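PDB 4HZI: ABC transporter ATP-binding protein from Leptospira interrogans serovar Copenhageni, which probably binds and hydrolyses ATP as the ATPase subunit of an orphan ABC transporter involved in manganese utilization and tolerance. Local coordinates for residues 37-42 / 52-57; 179-184 / 209-214; 196-201 / 228-233; 246-251 / 267-272. All coordinates share one frame; numbering follows the deposited sequence.

The four contacts span one ABC ATPase chain. Contact 1 lies in the antiparallel sheet formed early in the chain, while contacts 3 and 4 both use the mixed sheet, through strands 194-198 and 227-231 and through strand 243-248. Contact 2 pairs helices 176-188 and 206-222, the second of which connects the two strands of contact 3. Contacts 2 and 3 interleave along the chain, with centres about 12 Å apart. Contacts 1 and 2 are the most distant, about 30 Å between centres. Contact 3 touches the other three, and contacts 1 and 4 touch each other. The probable signature helix, Walker B and H-loop segments thus lie in neighbouring contacts 2 and 3, both touching the second subunit.

Contact 1: 37-42 / 52-57; sequences LEKISY and SVSFEI
Leu-37 pairs with Phe-55 and Ile-40 with Val-53 as antiparallel hydrogen-bonded pairs, and the register slips by one between them at a G1 beta bulge, Lys-39 and Ile-40 facing Val-53; a second, on the partner strand, sets Ser-52 and Val-53 against Ile-40. The bond from Leu-37 N to Phe-55 O is 3.0 Å long and nearly straight, and Val-53 N reaches Ile-40 O at 2.7 Å. At the bulges hydroxyls take over as acceptors: Ser-54 OG receives Lys-39 N at 2.8 Å, and Ser-41 OG receives Ser-52 N at the same length. Ser-54 OG lies beside its own backbone N (chi1 -70°), from where it reaches across to the displaced amide. On the buried side Leu-37 and Phe-55 run alongside each other. Phe-55 CG sits between the backbone N and the carbonyl carbon (chi1 68°); Leu-37 CD1 lies above the rim of one ring face, and Leu-37 CD2 is 3.9 Å from Phe-55 CE2. Val-53 CG1 approaches Leu-37 CD2 at 4.2 Å. Leu-76 of helix 73-80 packs on both Leu-37 and Phe-55. Over the polar side, the aliphatic start of Lys-39 lies against Ser-52, with CG 3.5 Å from OG. The bulges would thus leave two strand amides without a backbone carbonyl, and the serine hydroxyls supply the acceptors, while the leucine, valine and phenylalanine form part of the apolar face that meets helix 73-80.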
# COMPACT_ATOMS: atom_id res chain seq x y z
N LEU A 37 22.70 5.97 -16.14
CA LEU A 37 21.85 7.02 -16.71
C LEU A 37 22.60 8.33 -16.52
O LEU A 37 23.05 8.65 -15.41
CB LEU A 37 20.54 7.10 -16.00
CG LEU A 37 19.50 6.02 -16.36
CD1 LEU A 37 19.90 4.64 -15.84
CD2 LEU A 37 18.15 6.40 -15.85
N GLU A 38 22.77 9.06 -17.60
CA GLU A 38 23.40 10.39 -17.55
C GLU A 38 22.44 11.44 -18.16
O GLU A 38 22.17 11.38 -19.36
CB GLU A 38 24.68 10.36 -18.37
CG GLU A 38 25.70 9.38 -17.81
CD GLU A 38 27.03 9.41 -18.57
OE1 GLU A 38 27.04 9.19 -19.80
OE2 GLU A 38 28.05 9.65 -17.91
N LYS A 39 21.92 12.30 -17.29
CA LYS A 39 21.04 13.40 -17.61
C LYS A 39 19.84 12.95 -18.42
O LYS A 39 19.47 13.58 -19.42
CB LYS A 39 21.80 14.47 -18.40
CG LYS A 39 22.95 15.08 -17.63
CD LYS A 39 23.64 16.14 -18.50
CE LYS A 39 25.04 16.43 -18.01
NZ LYS A 39 25.06 16.92 -16.60
N ILE A 40 19.24 11.84 -18.01
CA ILE A 40 18.05 11.31 -18.68
C ILE A 40 16.84 12.18 -18.43
O ILE A 40 16.38 12.43 -17.30
CB ILE A 40 17.78 9.81 -18.33
CG1 ILE A 40 18.80 8.93 -19.02
CG2 ILE A 40 16.35 9.39 -18.70
CD1 ILE A 40 18.62 8.69 -20.53
N SER A 41 16.28 12.68 -19.54
CA SER A 41 15.10 13.46 -19.49
C SER A 41 14.00 12.86 -20.35
O SER A 41 14.26 12.18 -21.33
CB SER A 41 15.43 14.90 -19.95
OG SER A 41 16.01 15.62 -18.88
N TYR A 42 12.76 13.07 -19.93
CA TYR A 42 11.60 12.57 -20.66
C TYR A 42 10.50 13.65 -20.64
O TYR A 42 9.92 13.97 -19.59
CB TYR A 42 11.08 11.27 -20.05
CG TYR A 42 9.91 10.63 -20.79
CD1 TYR A 42 10.03 10.30 -22.14
CD2 TYR A 42 8.71 10.41 -20.16
CE1 TYR A 42 8.96 9.75 -22.85
CE2 TYR A 42 7.64 9.86 -20.86
CZ TYR A 42 7.79 9.52 -22.21
OH TYR A 42 6.75 8.95 -22.90
N SER A 52 16.64 15.30 -16.18
CA SER A 52 18.10 15.15 -16.08
C SER A 52 18.50 14.13 -15.00
O SER A 52 19.32 14.39 -14.09
CB SER A 52 18.74 16.54 -15.83
OG SER A 52 20.14 16.45 -15.98
N VAL A 53 17.90 12.95 -15.10
CA VAL A 53 18.08 11.88 -14.09
C VAL A 53 19.44 11.22 -14.31
O VAL A 53 19.78 10.77 -15.39
CB VAL A 53 16.93 10.85 -14.19
CG1 VAL A 53 17.20 9.60 -13.33
CG2 VAL A 53 15.66 11.47 -13.72
N SER A 54 20.25 11.21 -13.24
CA SER A 54 21.56 10.62 -13.30
C SER A 54 21.80 9.71 -12.08
O SER A 54 21.58 10.10 -10.93
CB SER A 54 22.61 11.74 -13.32
OG SER A 54 22.57 12.45 -14.55
N PHE A 55 22.21 8.49 -12.37
CA PHE A 55 22.68 7.58 -11.35
C PHE A 55 23.35 6.38 -12.01
O PHE A 55 23.34 6.23 -13.23
CB PHE A 55 21.57 7.17 -10.37
CG PHE A 55 20.47 6.31 -10.94
CD1 PHE A 55 20.53 4.90 -10.92
CD2 PHE A 55 19.32 6.93 -11.43
CE1 PHE A 55 19.46 4.14 -11.40
CE2 PHE A 55 18.25 6.16 -11.91
CZ PHE A 55 18.32 4.78 -11.89
N GLU A 56 23.93 5.50 -11.22
CA GLU A 56 24.49 4.30 -11.83
C GLU A 56 24.50 3.13 -10.84
O GLU A 56 24.44 3.37 -9.65
CB GLU A 56 25.88 4.54 -12.40
CG GLU A 56 26.99 4.76 -11.43
CD GLU A 56 28.21 3.86 -11.72
OE1 GLU A 56 28.33 3.24 -12.84
OE2 GLU A 56 29.07 3.76 -10.81
N ILE A 57 24.47 1.91 -11.37
CA ILE A 57 24.46 0.72 -10.51
C ILE A 57 25.59 -0.15 -11.07
O ILE A 57 25.65 -0.44 -12.27
CB ILE A 57 23.11 -0.07 -10.58
CG1 ILE A 57 21.92 0.84 -10.23
CG2 ILE A 57 23.18 -1.32 -9.69
CD1 ILE A 57 20.55 0.20 -10.42

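Contact 2: 179-184 / 209-214; sequences KKKILF and REDFLG
Lys-181 and Asp-211 join two helices that run in nearly the same direction, 28° apart, with axes 9.3 Å from each other. Lys-181 NZ donates to Asp-211 OD1 at 2.8 Å, a salt bridge in which the ammonium comes from above the carboxylate plane, 38° out of it. The lysine is extended beyond CG and crosses the aspartate at about a right angle, so CE also rests close to the carboxylate. Next to this bridge the Phe-212 ring lies between the helices. Lys-180 CB lies over one ring face, 3.9 Å from its centroid, in a CH-pi contact, whereas Phe-184 CB meets the ring at its edge, 4.4 Å from Phe-212 CE1. Lys-180 uses only its first carbon here: its chain bends at chi2 (-56°) and again at chi4, leading NZ away to Pro-200 O, Ser-202 O and Ser-115 OG, three acceptors that satisfy a buried ammonium. Leu-113 of strand 110-113 backs Phe-212 and Phe-184. Helix 176-188 begins within an LSSGE sequence, which matches the ABC signature motif. One lysine thus spans the helices as an ion pair, while the other lends its CB to the phenylalanine and spends its charge on loop carbonyls and a hydroxyl.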
# COMPACT_ATOMS: atom_id res chain seq x y z
N LYS A 179 3.19 -15.72 -3.37
CA LYS A 179 3.05 -15.34 -4.78
C LYS A 179 4.22 -14.48 -5.22
O LYS A 179 4.72 -14.64 -6.34
CB LYS A 179 1.76 -14.61 -5.02
CG LYS A 179 0.57 -15.53 -4.94
CD LYS A 179 -0.73 -14.77 -5.12
CE LYS A 179 -1.89 -15.69 -4.79
NZ LYS A 179 -3.13 -15.01 -5.15
N LYS A 180 4.64 -13.55 -4.35
CA LYS A 180 5.75 -12.66 -4.71
C LYS A 180 7.06 -13.43 -4.84
O LYS A 180 7.85 -13.13 -5.72
CB LYS A 180 5.88 -11.49 -3.73
CG LYS A 180 4.66 -10.57 -3.62
CD LYS A 180 4.24 -10.00 -4.94
CE LYS A 180 3.00 -9.12 -4.82
NZ LYS A 180 3.34 -7.70 -4.68
N LYS A 181 7.27 -14.47 -4.02
CA LYS A 181 8.44 -15.34 -4.16
C LYS A 181 8.47 -15.97 -5.52
O LYS A 181 9.52 -16.03 -6.15
CB LYS A 181 8.45 -16.46 -3.12
CG LYS A 181 8.42 -16.00 -1.69
CD LYS A 181 8.35 -17.18 -0.73
CE LYS A 181 8.02 -16.70 0.66
NZ LYS A 181 8.22 -17.78 1.69
N ILE A 182 7.32 -16.44 -5.97
CA ILE A 182 7.25 -17.13 -7.22
C ILE A 182 7.42 -16.17 -8.39
O ILE A 182 8.11 -16.50 -9.39
CB ILE A 182 5.95 -17.99 -7.32
CG1 ILE A 182 5.97 -19.12 -6.27
CG2 ILE A 182 5.76 -18.55 -8.69
CD1 ILE A 182 7.27 -19.86 -6.09
N LEU A 183 6.85 -14.97 -8.26
CA LEU A 183 7.12 -13.92 -9.24
C LEU A 183 8.59 -13.53 -9.29
O LEU A 183 9.12 -13.25 -10.38
CB LEU A 183 6.22 -12.70 -9.05
CG LEU A 183 4.74 -13.00 -9.27
CD1 LEU A 183 3.90 -11.77 -8.98
CD2 LEU A 183 4.50 -13.49 -10.69
N PHE A 184 9.27 -13.51 -8.16
CA PHE A 184 10.69 -13.29 -8.17
C PHE A 184 11.42 -14.40 -8.98
O PHE A 184 12.28 -14.12 -9.84
CB PHE A 184 11.20 -13.21 -6.76
CG PHE A 184 12.68 -12.96 -6.64
CD1 PHE A 184 13.59 -14.01 -6.61
CD2 PHE A 184 13.18 -11.67 -6.55
CE1 PHE A 184 14.95 -13.79 -6.48
CE2 PHE A 184 14.54 -11.44 -6.43
CZ PHE A 184 15.43 -12.49 -6.41
N ARG A 209 4.70 -9.42 4.10
CA ARG A 209 5.89 -8.67 3.69
C ARG A 209 7.13 -9.31 4.31
O ARG A 209 8.15 -9.50 3.65
CB ARG A 209 5.78 -7.19 4.12
CG ARG A 209 6.97 -6.36 3.75
CD ARG A 209 6.79 -4.91 4.14
NE ARG A 209 7.06 -4.75 5.56
CZ ARG A 209 6.47 -3.91 6.40
NH1 ARG A 209 5.50 -3.12 6.01
NH2 ARG A 209 6.86 -3.91 7.67
N GLU A 210 7.04 -9.64 5.59
CA GLU A 210 8.12 -10.36 6.26
C GLU A 210 8.46 -11.67 5.61
O GLU A 210 9.64 -12.02 5.50
CB GLU A 210 7.82 -10.58 7.72
CG GLU A 210 8.34 -9.46 8.56
CD GLU A 210 9.84 -9.26 8.36
OE1 GLU A 210 10.64 -10.08 8.83
OE2 GLU A 210 10.21 -8.26 7.73
N ASP A 211 7.44 -12.40 5.21
CA ASP A 211 7.63 -13.67 4.53
C ASP A 211 8.42 -13.50 3.22
O ASP A 211 9.40 -14.22 2.95
CB ASP A 211 6.28 -14.27 4.22
CG ASP A 211 6.37 -15.72 3.73
OD1 ASP A 211 7.38 -16.41 4.00
OD2 ASP A 211 5.46 -16.13 3.00
N PHE A 212 7.99 -12.55 2.41
CA PHE A 212 8.64 -12.32 1.15
C PHE A 212 10.07 -11.75 1.32
O PHE A 212 11.01 -12.17 0.64
CB PHE A 212 7.80 -11.35 0.26
CG PHE A 212 8.54 -10.88 -0.96
CD1 PHE A 212 8.93 -11.78 -1.94
CD2 PHE A 212 8.93 -9.55 -1.08
CE1 PHE A 212 9.63 -11.37 -3.05
CE2 PHE A 212 9.64 -9.15 -2.18
CZ PHE A 212 10.01 -10.05 -3.15
N LEU A 213 10.24 -10.78 2.20
CA LEU A 213 11.53 -10.18 2.43
C LEU A 213 12.52 -11.20 2.99
O LEU A 213 13.72 -11.14 2.70
CB LEU A 213 11.42 -8.98 3.34
CG LEU A 213 10.77 -7.73 2.66
CD1 LEU A 213 10.87 -6.51 3.57
CD2 LEU A 213 11.34 -7.41 1.28
N GLY A 214 12.01 -12.14 3.79
CA GLY A 214 12.81 -13.25 4.29
C GLY A 214 13.36 -14.09 3.16
O GLY A 214 14.55 -14.44 3.16

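Contact 3: 196-201 / 228-233; sequences IMDEPC and LYITHR
This is a parallel strand pairing inside a beta-alpha-beta crossover, strand 194-198, helix 206-222 and strand 227-231, in the central mixed sheet. Ile-196, Met-197 and Asp-198 stand level with Leu-228, Tyr-229 and Ile-230, and the backbone bonds run from Met-197 N to Leu-228 O (2.9 Å), from Ile-230 N to Met-197 O (2.8 Å) and from Glu-199 N to Ile-230 O (2.8 Å, more bent). The MDEP sequence fits the Walker B motif, and His-232 falls where ABC ATPases have their H-loop histidine. These two ends meet directly: His-232 ND1 donates to Glu-199 OE2 at 3.1 Å, the carboxylate oxygen lying in the ring plane and receiving on its syn side, with the two planes 54° apart. Glu-199 is bent at chi2 (-81°), which folds the carboxylate back over the strand end toward the histidine. On the face carrying Met-197 and Tyr-229, Pro-200 crosses the tyrosine ring obliquely, CD over one face near the rim and Pro-200 CG 3.5 Å from Tyr-229 CE2. On the other sheet face, Ile-230 CD1 and Ile-196 CG2 come unusually close, 3.3 Å, and the exact place of that methyl is doubtful. Thr-231 OG1 accepts from Arg-233 N, an ST turn that shapes the loop after the strand. The pair is flanked in the sheet by strands 110-113 and 62-67; helix 73-80 packs against Ile-196 and Ile-230, and helix 206-222 against Met-197, Pro-200 and Tyr-229.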
# COMPACT_ATOMS: atom_id res chain seq x y z
N ILE A 196 14.80 -5.75 -11.80
CA ILE A 196 14.03 -4.63 -11.29
C ILE A 196 12.85 -5.13 -10.47
O ILE A 196 12.02 -5.89 -10.97
CB ILE A 196 13.47 -3.75 -12.42
CG1 ILE A 196 14.56 -3.21 -13.32
CG2 ILE A 196 12.66 -2.62 -11.80
CD1 ILE A 196 14.02 -2.44 -14.54
N MET A 197 12.77 -4.75 -9.20
CA MET A 197 11.63 -5.08 -8.37
C MET A 197 10.81 -3.81 -8.11
O MET A 197 11.18 -2.94 -7.35
CB MET A 197 12.07 -5.70 -7.05
CG MET A 197 12.65 -7.08 -7.27
SD MET A 197 13.16 -7.77 -5.73
CE MET A 197 14.87 -7.26 -5.81
N ASP A 198 9.69 -3.73 -8.82
CA ASP A 198 8.87 -2.54 -8.86
C ASP A 198 7.73 -2.65 -7.84
O ASP A 198 6.72 -3.31 -8.13
CB ASP A 198 8.32 -2.42 -10.30
CG ASP A 198 7.57 -1.12 -10.55
OD1 ASP A 198 7.59 -0.22 -9.68
OD2 ASP A 198 6.96 -1.01 -11.66
N GLU A 199 7.93 -2.11 -6.64
CA GLU A 199 6.90 -2.11 -5.59
C GLU A 199 6.49 -3.56 -5.24
O GLU A 199 5.30 -3.87 -5.20
CB GLU A 199 5.67 -1.34 -6.10
CG GLU A 199 5.95 0.14 -6.31
CD GLU A 199 5.88 0.93 -5.01
OE1 GLU A 199 5.76 0.29 -3.93
OE2 GLU A 199 5.94 2.18 -5.06
N PRO A 200 7.48 -4.46 -5.07
CA PRO A 200 7.18 -5.87 -4.86
C PRO A 200 6.39 -6.15 -3.58
O PRO A 200 5.77 -7.21 -3.50
CB PRO A 200 8.56 -6.49 -4.73
CG PRO A 200 9.37 -5.41 -4.12
CD PRO A 200 8.90 -4.18 -4.86
N CYS A 201 6.35 -5.21 -2.62
CA CYS A 201 5.54 -5.46 -1.41
C CYS A 201 4.09 -4.98 -1.52
O CYS A 201 3.35 -4.98 -0.52
CB CYS A 201 6.18 -4.88 -0.18
SG CYS A 201 7.74 -5.73 0.22
N LEU A 228 17.57 -3.29 -8.63
CA LEU A 228 16.98 -1.98 -8.42
C LEU A 228 15.62 -2.20 -7.82
O LEU A 228 14.80 -2.82 -8.41
CB LEU A 228 16.84 -1.23 -9.75
CG LEU A 228 16.17 0.14 -9.72
CD1 LEU A 228 16.95 1.14 -8.88
CD2 LEU A 228 16.04 0.71 -11.13
N TYR A 229 15.42 -1.70 -6.64
CA TYR A 229 14.22 -1.88 -5.84
C TYR A 229 13.49 -0.56 -5.78
O TYR A 229 14.03 0.46 -5.31
CB TYR A 229 14.63 -2.31 -4.44
CG TYR A 229 13.55 -2.82 -3.51
CD1 TYR A 229 12.74 -1.94 -2.78
CD2 TYR A 229 13.34 -4.19 -3.33
CE1 TYR A 229 11.78 -2.42 -1.90
CE2 TYR A 229 12.38 -4.66 -2.44
CZ TYR A 229 11.58 -3.78 -1.77
OH TYR A 229 10.63 -4.25 -0.90
N ILE A 230 12.25 -0.56 -6.24
CA ILE A 230 11.46 0.67 -6.32
C ILE A 230 10.34 0.67 -5.30
O ILE A 230 9.52 -0.24 -5.25
CB ILE A 230 10.88 0.80 -7.73
CG1 ILE A 230 12.05 0.83 -8.75
CG2 ILE A 230 10.04 2.08 -7.89
CD1 ILE A 230 11.89 -0.17 -9.78
N THR A 231 10.29 1.73 -4.49
CA THR A 231 9.33 1.85 -3.42
C THR A 231 9.02 3.30 -3.07
O THR A 231 9.80 4.23 -3.38
CB THR A 231 9.80 1.08 -2.15
OG1 THR A 231 8.76 1.09 -1.17
CG2 THR A 231 11.02 1.70 -1.58
N HIS A 232 7.88 3.47 -2.42
CA HIS A 232 7.55 4.72 -1.73
C HIS A 232 7.52 4.55 -0.23
O HIS A 232 7.22 5.49 0.48
CB HIS A 232 6.26 5.36 -2.24
CG HIS A 232 5.02 4.61 -1.90
ND1 HIS A 232 4.55 3.60 -2.71
CD2 HIS A 232 4.10 4.76 -0.91
CE1 HIS A 232 3.42 3.12 -2.22
NE2 HIS A 232 3.14 3.79 -1.12
N ARG A 233 7.91 3.38 0.28
CA ARG A 233 7.84 3.12 1.71
C ARG A 233 9.16 2.63 2.27
O ARG A 233 9.50 1.46 2.07
CB ARG A 233 6.79 2.04 2.00
CG ARG A 233 5.37 2.49 1.79
CD ARG A 233 4.43 1.43 2.37
NE ARG A 233 3.11 1.63 1.81
CZ ARG A 233 2.10 2.28 2.40
NH1 ARG A 233 2.21 2.77 3.65
NH2 ARG A 233 0.97 2.41 1.73

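Contact 4: 246-251 / 267-272; sequences LLKEGK and LEDLYD
Lys-248 reaches from the end of a beta hairpin strand to the C-terminal end of helix 264-271. The hairpin, strands 243-248 and 251-255, closes through a type I' turn from Lys-248 to Lys-251, at one side of the mixed sheet, and the helix packs against it with its axis 9.0 Å from that of strand segment 246-248. The lysine chain is drawn out to full length, with CG opposite the backbone N (chi1 -174°) and every later torsion near 180°, which carries NZ over the helix end. There it makes two bonds: to Asp-269 O at 2.8 Å, and to Asp-272 OD1 at 2.9 Å on the syn side of the carboxylate. Asp-269 OD1 adds a long ion pair at 3.9 Å. Asp-272, the first residue to leave the helix, has positive phi, and its other oxygen, OD2, pairs with Arg-68, which also donates to Leu-270 O. Positive charge gathered at these carbonyls probably suits the negative end of the helix dipole. The Leu-270 side chain projects from the helix onto the strand. With its CG likewise turned away from N (chi1 180°), it splits its branches, CD2 facing Leu-246 CD2 at 4.2 Å and CD1 touching Lys-248 CB. Leu-267 CD2 meets the same Leu-246 methyl. The tightest approach of Leu-270 to the strand is from its CD1 to the carbonyl oxygen of Leu-247, 3.5 Å.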
# COMPACT_ATOMS: atom_id res chain seq x y z
N LEU A 246 16.99 9.15 -4.58
CA LEU A 246 15.79 9.76 -4.02
C LEU A 246 15.19 10.61 -5.17
O LEU A 246 15.92 11.38 -5.80
CB LEU A 246 16.12 10.69 -2.85
CG LEU A 246 16.87 10.12 -1.67
CD1 LEU A 246 17.04 11.19 -0.60
CD2 LEU A 246 16.21 8.89 -1.04
N LEU A 247 13.93 10.34 -5.49
CA LEU A 247 13.27 10.91 -6.64
C LEU A 247 12.04 11.70 -6.21
O LEU A 247 11.22 11.21 -5.46
CB LEU A 247 12.81 9.81 -7.61
CG LEU A 247 12.55 10.26 -9.05
CD1 LEU A 247 13.77 10.55 -9.91
CD2 LEU A 247 11.63 9.26 -9.76
N LYS A 248 11.93 12.93 -6.72
CA LYS A 248 10.87 13.84 -6.36
C LYS A 248 10.56 14.72 -7.58
O LYS A 248 11.44 15.39 -8.11
CB LYS A 248 11.36 14.72 -5.23
CG LYS A 248 10.32 15.65 -4.64
CD LYS A 248 11.07 16.66 -3.75
CE LYS A 248 10.13 17.47 -2.90
NZ LYS A 248 10.92 18.44 -2.10
N GLU A 249 9.33 14.59 -8.06
CA GLU A 249 8.89 15.41 -9.25
C GLU A 249 9.81 15.24 -10.45
O GLU A 249 10.20 16.19 -11.11
CB GLU A 249 8.73 16.85 -8.81
CG GLU A 249 7.57 17.07 -7.86
CD GLU A 249 6.28 17.47 -8.56
OE1 GLU A 249 5.65 16.61 -9.24
OE2 GLU A 249 5.89 18.65 -8.43
N GLY A 250 10.19 14.00 -10.74
CA GLY A 250 11.10 13.68 -11.80
C GLY A 250 12.56 14.03 -11.69
O GLY A 250 13.30 13.89 -12.66
N LYS A 251 13.00 14.43 -10.51
CA LYS A 251 14.39 14.83 -10.33
C LYS A 251 15.03 14.05 -9.21
O LYS A 251 14.38 13.71 -8.24
CB LYS A 251 14.49 16.30 -9.89
CG LYS A 251 13.80 17.24 -10.85
CD LYS A 251 14.61 18.51 -10.97
CE LYS A 251 13.97 19.63 -10.24
NZ LYS A 251 12.86 20.18 -11.07
N LEU A 267 16.01 13.11 3.67
CA LEU A 267 14.62 12.65 3.69
C LEU A 267 13.61 13.77 3.95
O LEU A 267 12.52 13.79 3.35
CB LEU A 267 14.44 11.50 4.69
CG LEU A 267 15.18 10.24 4.30
CD1 LEU A 267 14.87 9.12 5.27
CD2 LEU A 267 14.89 9.78 2.88
N GLU A 268 13.95 14.74 4.80
CA GLU A 268 13.07 15.92 4.97
C GLU A 268 12.99 16.72 3.68
O GLU A 268 11.96 17.28 3.35
CB GLU A 268 13.51 16.79 6.17
CG GLU A 268 13.36 16.09 7.53
CD GLU A 268 13.83 16.88 8.74
OE1 GLU A 268 14.58 17.87 8.57
OE2 GLU A 268 13.49 16.47 9.88
N ASP A 269 14.06 16.72 2.89
CA ASP A 269 14.03 17.38 1.61
C ASP A 269 13.13 16.60 0.66
O ASP A 269 12.35 17.17 -0.08
CB ASP A 269 15.44 17.51 1.02
CG ASP A 269 15.47 18.32 -0.26
OD1 ASP A 269 14.47 18.99 -0.56
OD2 ASP A 269 16.51 18.29 -0.97
N LEU A 270 13.16 15.27 0.75
CA LEU A 270 12.31 14.46 -0.10
C LEU A 270 10.80 14.60 0.27
O LEU A 270 9.96 14.66 -0.59
CB LEU A 270 12.73 12.99 0.02
CG LEU A 270 11.96 11.98 -0.79
CD1 LEU A 270 12.08 12.25 -2.27
CD2 LEU A 270 12.43 10.58 -0.44
N TYR A 271 10.52 14.55 1.55
CA TYR A 271 9.17 14.40 2.05
C TYR A 271 8.57 15.75 2.48
O TYR A 271 7.35 15.83 2.72
CB TYR A 271 9.17 13.42 3.21
CG TYR A 271 9.28 12.00 2.72
CD1 TYR A 271 8.26 11.42 2.00
CD2 TYR A 271 10.43 11.26 2.94
CE1 TYR A 271 8.35 10.15 1.51
CE2 TYR A 271 10.52 9.96 2.47
CZ TYR A 271 9.47 9.39 1.77
OH TYR A 271 9.60 8.07 1.30
N ASP A 272 9.40 16.79 2.57
CA ASP A 272 8.92 18.15 2.91
C ASP A 272 8.33 18.32 4.32
O ASP A 272 7.56 19.26 4.58
CB ASP A 272 7.88 18.60 1.87
CG ASP A 272 8.47 18.77 0.49
OD1 ASP A 272 9.61 19.28 0.34
OD2 ASP A 272 7.77 18.42 -0.48